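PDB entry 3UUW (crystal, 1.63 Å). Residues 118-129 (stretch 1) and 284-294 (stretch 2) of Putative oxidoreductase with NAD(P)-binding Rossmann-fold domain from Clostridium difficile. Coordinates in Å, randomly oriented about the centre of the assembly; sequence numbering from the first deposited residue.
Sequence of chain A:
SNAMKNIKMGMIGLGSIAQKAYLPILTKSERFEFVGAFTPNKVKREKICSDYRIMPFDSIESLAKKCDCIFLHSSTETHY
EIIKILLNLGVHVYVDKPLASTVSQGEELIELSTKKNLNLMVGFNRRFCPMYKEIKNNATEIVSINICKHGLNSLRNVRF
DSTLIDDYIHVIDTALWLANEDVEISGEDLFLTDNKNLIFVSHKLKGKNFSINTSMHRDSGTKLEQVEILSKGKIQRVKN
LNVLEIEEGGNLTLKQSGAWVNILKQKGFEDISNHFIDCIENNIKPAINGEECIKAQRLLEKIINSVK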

ATOM      1  N   LEU A 118     -21.211  11.272  41.505  1.00 19.44           N
ATOM      2  CA  LEU A 118     -20.145  11.805  40.669  1.00 18.99           C
ATOM      3  C   LEU A 118     -19.711  10.782  39.624  1.00 18.49           C
ATOM      4  O   LEU A 118     -19.810   9.571  39.844  1.00 18.93           O
ATOM      5  CB  LEU A 118     -18.940  12.155  41.535  1.00 18.39           C
ATOM      6  CG  LEU A 118     -19.174  13.239  42.575  1.00 20.60           C
ATOM      7  CD1 LEU A 118     -17.968  13.305  43.524  1.00 21.73           C
ATOM      8  CD2 LEU A 118     -19.436  14.600  41.919  1.00 24.51           C
ATOM      9  N   ASN A 119     -19.251  11.274  38.481  1.00 17.45           N
ATOM     10  CA  ASN A 119     -18.744  10.421  37.428  1.00 16.87           C
ATOM     11  C   ASN A 119     -17.260  10.186  37.640  1.00 16.50           C
ATOM     12  O   ASN A 119     -16.489  11.138  37.881  1.00 18.82           O
ATOM     13  CB  ASN A 119     -18.947  11.060  36.051  1.00 16.12           C
ATOM     14  CG  ASN A 119     -20.403  11.132  35.650  1.00 19.85           C
ATOM     15  OD1 ASN A 119     -21.203  10.269  36.038  1.00 19.28           O
ATOM     16  ND2 ASN A 119     -20.759  12.157  34.862  1.00 21.33           N
ATOM     17  N   LEU A 120     -16.894   8.916  37.629  1.00 15.63           N
ATOM     18  CA  LEU A 120     -15.495   8.481  37.704  1.00 14.53           C
ATOM     19  C   LEU A 120     -15.295   7.717  36.414  1.00 16.55           C
ATOM     20  O   LEU A 120     -15.867   6.638  36.251  1.00 16.99           O
ATOM     21  CB  LEU A 120     -15.278   7.578  38.930  1.00 15.23           C
ATOM     22  CG  LEU A 120     -13.896   6.937  39.089  1.00 15.58           C
ATOM     23  CD1 LEU A 120     -12.804   7.976  39.132  1.00 18.63           C
ATOM     24  CD2 LEU A 120     -13.883   6.041  40.364  1.00 19.01           C
ATOM     25  N   MET A 121     -14.556   8.315  35.477  1.00 15.94           N
ATOM     26  CA  MET A 121     -14.355   7.741  34.146  1.00 15.49           C
ATOM     27  C   MET A 121     -12.888   7.408  33.909  1.00 15.94           C
ATOM     28  O   MET A 121     -12.005   8.220  34.220  1.00 17.34           O
ATOM     29  CB  MET A 121     -14.785   8.744  33.089  1.00 16.16           C
ATOM     30  CG  MET A 121     -14.852   8.205  31.683  1.00 15.19           C
ATOM     31  SD  MET A 121     -15.346   9.532  30.556  1.00 18.77           S
ATOM     32  CE  MET A 121     -15.539   8.576  29.036  1.00 18.42           C
ATOM     33  N   VAL A 122     -12.637   6.237  33.315  1.00 14.27           N
ATOM     34  CA  VAL A 122     -11.291   5.804  32.953  1.00 14.12           C
ATOM     35  C   VAL A 122     -11.084   6.042  31.463  1.00 13.38           C
ATOM     36  O   VAL A 122     -11.969   5.775  30.630  1.00 14.67           O
ATOM     37  CB  VAL A 122     -11.043   4.330  33.329  1.00 15.46           C
ATOM     38  CG1 VAL A 122      -9.700   3.857  32.812  1.00 16.28           C
ATOM     39  CG2 VAL A 122     -11.157   4.168  34.884  1.00 17.57           C
ATOM     40  N   GLY A 123      -9.889   6.542  31.135  1.00 14.94           N
ATOM     41  CA  GLY A 123      -9.560   6.992  29.794  1.00 14.84           C
ATOM     42  C   GLY A 123      -9.228   5.938  28.770  1.00 14.75           C
ATOM     43  O   GLY A 123      -8.071   5.863  28.253  1.00 17.38           O
ATOM     44  N   PHE A 124     -10.217   5.119  28.442  1.00 15.75           N
ATOM     45  CA  PHE A 124     -10.035   4.126  27.381  1.00 14.81           C
ATOM     46  C   PHE A 124     -10.346   4.815  26.067  1.00 14.68           C
ATOM     47  O   PHE A 124     -11.422   4.649  25.485  1.00 14.72           O
ATOM     48  CB  PHE A 124     -10.889   2.868  27.627  1.00 14.78           C
ATOM     49  CG  PHE A 124     -10.400   2.028  28.772  1.00 15.13           C
ATOM     50  CD1 PHE A 124      -9.165   1.385  28.698  1.00 16.81           C
ATOM     51  CD2 PHE A 124     -11.169   1.848  29.904  1.00 17.72           C
ATOM     52  CE1 PHE A 124      -8.715   0.641  29.735  1.00 17.80           C
ATOM     53  CE2 PHE A 124     -10.707   1.089  30.941  1.00 18.86           C
ATOM     54  CZ  PHE A 124      -9.486   0.480  30.850  1.00 19.58           C
ATOM     55  N   ASN A 125      -9.380   5.608  25.593  1.00 14.58           N
ATOM     56  CA  ASN A 125      -9.585   6.420  24.397  1.00 15.18           C
ATOM     57  C   ASN A 125      -9.986   5.647  23.143  1.00 14.89           C
ATOM     58  O   ASN A 125     -10.702   6.176  22.286  1.00 16.19           O
ATOM     59  CB  ASN A 125      -8.360   7.299  24.109  1.00 15.42           C
ATOM     60  CG  ASN A 125      -7.115   6.488  23.945  1.00 17.36           C
ATOM     61  OD1 ASN A 125      -6.620   5.918  24.922  1.00 17.41           O
ATOM     62  ND2 ASN A 125      -6.623   6.374  22.705  1.00 17.55           N
ATOM     63  N   ARG A 126      -9.546   4.394  23.034  1.00 14.70           N
ATOM     64  CA  ARG A 126      -9.834   3.606  21.844  1.00 15.14           C
ATOM     65  C   ARG A 126     -11.339   3.397  21.622  1.00 15.50           C
ATOM     66  O   ARG A 126     -11.773   3.273  20.487  1.00 15.45           O
ATOM     67  CB  ARG A 126      -9.034   2.301  21.873  1.00 13.84           C
ATOM     68  CG  ARG A 126      -7.586   2.521  21.636  1.00 16.06           C
ATOM     69  CD  ARG A 126      -6.753   1.365  22.102  1.00 17.73           C
ATOM     70  NE  ARG A 126      -5.367   1.594  21.751  1.00 17.77           N
ATOM     71  CZ  ARG A 126      -4.581   2.479  22.342  1.00 20.16           C
ATOM     72  NH1 ARG A 126      -5.009   3.202  23.372  1.00 23.12           N
ATOM     73  NH2 ARG A 126      -3.329   2.633  21.906  1.00 23.67           N
ATOM     74  N   ARG A 127     -12.137   3.409  22.698  1.00 15.33           N
ATOM     75  CA  ARG A 127     -13.595   3.314  22.565  1.00 15.24           C
ATOM     76  C   ARG A 127     -14.205   4.527  21.846  1.00 15.55           C
ATOM     77  O   ARG A 127     -15.375   4.498  21.426  1.00 15.63           O
ATOM     78  CB  ARG A 127     -14.249   3.131  23.921  1.00 16.06           C
ATOM     79  CG  ARG A 127     -13.803   1.926  24.698  1.00 17.62           C
ATOM     80  CD  ARG A 127     -14.819   1.655  25.784  1.00 19.00           C
ATOM     81  NE  ARG A 127     -14.375   0.714  26.800  1.00 20.74           N
ATOM     82  CZ  ARG A 127     -15.167   0.214  27.749  1.00 23.38           C
ATOM     83  NH1 ARG A 127     -16.468   0.484  27.761  1.00 22.15           N
ATOM     84  NH2 ARG A 127     -14.670  -0.607  28.663  1.00 24.49           N
ATOM     85  N   PHE A 128     -13.415   5.598  21.720  1.00 13.71           N
ATOM     86  CA  PHE A 128     -13.828   6.826  21.056  1.00 14.89           C
ATOM     87  C   PHE A 128     -13.019   7.125  19.795  1.00 15.67           C
ATOM     88  O   PHE A 128     -13.183   8.182  19.171  1.00 15.90           O
ATOM     89  CB  PHE A 128     -13.739   8.011  22.034  1.00 16.25           C
ATOM     90  CG  PHE A 128     -14.779   7.978  23.102  1.00 15.68           C
ATOM     91  CD1 PHE A 128     -14.633   7.148  24.194  1.00 15.94           C
ATOM     92  CD2 PHE A 128     -15.926   8.739  23.000  1.00 17.73           C
ATOM     93  CE1 PHE A 128     -15.588   7.096  25.168  1.00 17.10           C
ATOM     94  CE2 PHE A 128     -16.887   8.687  23.980  1.00 20.74           C
ATOM     95  CZ  PHE A 128     -16.714   7.862  25.061  1.00 18.43           C
ATOM     96  N   CYS A 129     -12.123   6.203  19.434  1.00 14.57           N
ATOM     97  CA  CYS A 129     -11.343   6.327  18.213  1.00 14.95           C
ATOM     98  C   CYS A 129     -12.345   6.326  17.045  1.00 15.54           C
ATOM     99  O   CYS A 129     -13.078   5.377  16.857  1.00 14.48           O
ATOM    100  CB  CYS A 129     -10.332   5.184  18.128  1.00 14.64           C
ATOM    101  SG  CYS A 129      -9.542   5.005  16.517  1.00 15.89           S
ATOM    102  N   ILE A 284     -25.597  12.954  33.275  1.00 22.23           N
ATOM    103  CA  ILE A 284     -25.643  11.537  32.922  1.00 21.92           C
ATOM    104  C   ILE A 284     -24.289  10.913  33.123  1.00 20.38           C
ATOM    105  O   ILE A 284     -23.277  11.603  33.298  1.00 19.48           O
ATOM    106  CB  ILE A 284     -26.098  11.316  31.481  1.00 22.56           C
ATOM    107  CG1 ILE A 284     -25.224  12.094  30.503  1.00 22.44           C
ATOM    108  CG2 ILE A 284     -27.567  11.731  31.350  1.00 25.92           C
ATOM    109  CD1 ILE A 284     -25.635  11.940  29.031  1.00 29.46           C
ATOM    110  N   LYS A 285     -24.299   9.586  33.123  1.00 21.48           N
ATOM    111  CA  LYS A 285     -23.093   8.795  33.285  1.00 21.56           C
ATOM    112  C   LYS A 285     -22.492   8.380  31.924  1.00 21.10           C
ATOM    113  O   LYS A 285     -23.208   7.903  31.065  1.00 21.78           O
ATOM    114  CB  LYS A 285     -23.443   7.525  34.055  1.00 22.89           C
ATOM    115  CG  LYS A 285     -23.956   7.733  35.446  1.00 27.40           C
ATOM    116  CD  LYS A 285     -24.208   6.372  36.107  1.00 32.30           C
ATOM    117  CE  LYS A 285     -24.654   6.516  37.556  1.00 36.66           C
ATOM    118  NZ  LYS A 285     -24.732   5.176  38.228  1.00 40.87           N
ATOM    119  N   PRO A 286     -21.159   8.525  31.737  1.00 20.21           N
ATOM    120  CA  PRO A 286     -20.549   8.013  30.478  1.00 20.63           C
ATOM    121  C   PRO A 286     -20.633   6.492  30.418  1.00 20.66           C
ATOM    122  O   PRO A 286     -20.764   5.892  31.463  1.00 19.64           O
ATOM    123  CB  PRO A 286     -19.091   8.495  30.542  1.00 22.12           C
ATOM    124  CG  PRO A 286     -18.887   9.091  31.888  1.00 20.54           C
ATOM    125  CD  PRO A 286     -20.206   9.236  32.601  1.00 20.66           C
ATOM    126  N   ALA A 287     -20.547   5.854  29.228  1.00 20.72           N
ATOM    127  CA  ALA A 287     -20.691   4.372  29.170  1.00 21.87           C
ATOM    128  C   ALA A 287     -19.552   3.694  29.914  1.00 20.42           C
ATOM    129  O   ALA A 287     -19.751   2.627  30.535  1.00 22.57           O
ATOM    130  CB  ALA A 287     -20.802   3.841  27.730  1.00 20.91           C
ATOM    131  N   ILE A 288     -18.376   4.341  29.903  1.00 18.07           N
ATOM    132  CA  ILE A 288     -17.267   3.887  30.740  1.00 17.67           C
ATOM    133  C   ILE A 288     -17.568   4.311  32.183  1.00 17.15           C
ATOM    134  O   ILE A 288     -17.163   5.387  32.637  1.00 18.91           O
ATOM    135  CB  ILE A 288     -15.899   4.412  30.293  1.00 15.31           C
ATOM    136  CG1 ILE A 288     -15.626   4.049  28.815  1.00 19.48           C
ATOM    137  CG2 ILE A 288     -14.771   3.774  31.156  1.00 18.26           C
ATOM    138  CD1 ILE A 288     -14.401   4.759  28.195  1.00 17.83           C
ATOM    139  N   ASN A 289     -18.324   3.478  32.873  1.00 17.64           N
ATOM    140  CA  ASN A 289     -18.601   3.672  34.289  1.00 17.43           C
ATOM    141  C   ASN A 289     -18.754   2.316  34.928  1.00 17.47           C
ATOM    142  O   ASN A 289     -19.022   1.327  34.239  1.00 18.89           O
ATOM    143  CB  ASN A 289     -19.882   4.482  34.505  1.00 18.15           C
ATOM    144  CG  ASN A 289     -21.122   3.666  34.323  1.00 23.39           C
ATOM    145  OD1 ASN A 289     -21.535   2.918  35.219  1.00 28.34           O
ATOM    146  ND2 ASN A 289     -21.762   3.822  33.171  1.00 22.77           N
ATOM    147  N   GLY A 290     -18.567   2.264  36.237  1.00 16.93           N
ATOM    148  CA  GLY A 290     -18.766   1.028  36.963  1.00 18.13           C
ATOM    149  C   GLY A 290     -17.866  -0.077  36.470  1.00 17.49           C
ATOM    150  O   GLY A 290     -16.669   0.122  36.306  1.00 17.39           O
ATOM    151  N   GLU A 291     -18.424  -1.265  36.256  1.00 18.45           N
ATOM    152  CA  GLU A 291     -17.619  -2.415  35.850  1.00 19.39           C
ATOM    153  C   GLU A 291     -16.872  -2.166  34.551  1.00 17.17           C
ATOM    154  O   GLU A 291     -15.803  -2.735  34.328  1.00 18.19           O
ATOM    155  CB  GLU A 291     -18.493  -3.669  35.734  1.00 20.24           C
ATOM    156  CG  GLU A 291     -17.762  -4.962  35.328  1.00 21.78           C
ATOM    157  CD  GLU A 291     -16.638  -5.388  36.282  1.00 22.92           C
ATOM    158  OE1 GLU A 291     -16.621  -4.957  37.472  1.00 24.49           O
ATOM    159  OE2 GLU A 291     -15.789  -6.202  35.837  1.00 25.27           O
ATOM    160  N   GLU A 292     -17.393  -1.286  33.708  1.00 18.25           N
ATOM    161  CA  GLU A 292     -16.694  -0.952  32.461  1.00 18.63           C
ATOM    162  C   GLU A 292     -15.300  -0.368  32.725  1.00 17.69           C
ATOM    163  O   GLU A 292     -14.389  -0.547  31.921  1.00 20.74           O
ATOM    164  CB  GLU A 292     -17.521   0.008  31.598  1.00 19.49           C
ATOM    165  CG  GLU A 292     -18.768  -0.633  31.032  1.00 21.20           C
ATOM    166  CD  GLU A 292     -18.444  -1.774  30.076  1.00 25.28           C
ATOM    167  OE1 GLU A 292     -17.451  -1.666  29.341  1.00 23.11           O
ATOM    168  OE2 GLU A 292     -19.185  -2.783  30.062  1.00 27.79           O
ATOM    169  N   CYS A 293     -15.124   0.303  33.862  1.00 16.37           N
ATOM    170  CA  CYS A 293     -13.837   0.908  34.213  1.00 16.64           C
ATOM    171  C   CYS A 293     -12.766  -0.121  34.573  1.00 15.73           C
ATOM    172  O   CYS A 293     -11.581   0.188  34.513  1.00 18.72           O
ATOM    173  CB  CYS A 293     -13.977   1.849  35.437  1.00 16.65           C
ATOM    174  SG  CYS A 293     -14.922   3.352  35.120  1.00 24.67           S
ATOM    175  N   ILE A 294     -13.193  -1.326  34.968  1.00 14.95           N
ATOM    176  CA  ILE A 294     -12.285  -2.300  35.569  1.00 16.24           C
ATOM    177  C   ILE A 294     -12.378  -3.700  34.988  1.00 16.00           C
ATOM    178  O   ILE A 294     -11.631  -4.562  35.399  1.00 17.58           O
ATOM    179  CB  ILE A 294     -12.521  -2.378  37.121  1.00 15.91           C
ATOM    180  CG1 ILE A 294     -14.011  -2.599  37.454  1.00 16.48           C
ATOM    181  CG2 ILE A 294     -12.033  -1.107  37.767  1.00 16.89           C
ATOM    182  CD1 ILE A 294     -14.291  -2.829  38.968  1.00 17.49           C
TER
HETATM  183  O   HOH W   1     -17.990   7.219  34.586  1.00 19.63           O
HETATM  184  O   HOH W   2     -17.288   4.581  37.489  1.00 21.28           O

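The contact is organised around I288, which points toward stretch 1 and loses more surface to it than any other residue here. Its m,t rotamer extends CD1 into a pocket lined by M121, F124 and F128: CD1 lies 4.1 Å from M121 CE, 4.0 Å from F124 CB and 4.0 Å from F128 CE1, the last at the edge of the ring. I288 CG2 lies 3.5 Å from V122 O and 4.4 Å from V122 CB, and I288 CD1 is also near that carbonyl, 3.6 Å from V122 O. M121 leaves its backbone sideways, and an all-trans chain (t,t,t) carries it along stretch 2, so that SD packs 3.8 Å from P286 CG before CE arrives at I288. V122, with chi1 t, sets CG2 3.7 Å from C293 CB.

R127 shows how a charge can be set beside this apolar cluster. After an m chi1 its side chain runs extended, which brings NH1 within 2.8 Å of E292 OE1 in a salt bridge; NH2 adds a weak hydrogen bond to the same oxygen at 3.1 Å. E292 starts out sideways, and its m,m bend brings the carboxylate nearer to meet the guanidinium. Because OE1 sits near the guanidinium plane, one face remains free to cover I288, with NH1 3.8 Å from I288 CG1. One arginine thus serves polar and apolar neighbours at once.

At the other end, N119 points toward stretch 2 with chi1 m, and its ND2 donates to I284 O at 3.0 Å, while its CG lies 3.6 Å from P286 CD. N289 turns its side chain back on its own stretch, where ND2 donates to P286 O at 2.9 Å and closes the turn that contains I288.

Between the backbones, water does the joining: water 1 donates to I288 O (2.8 Å) and weakly to L120 O (2.8 Å), while water 2 links L120 O (2.8 Å) to G290 N (2.9 Å).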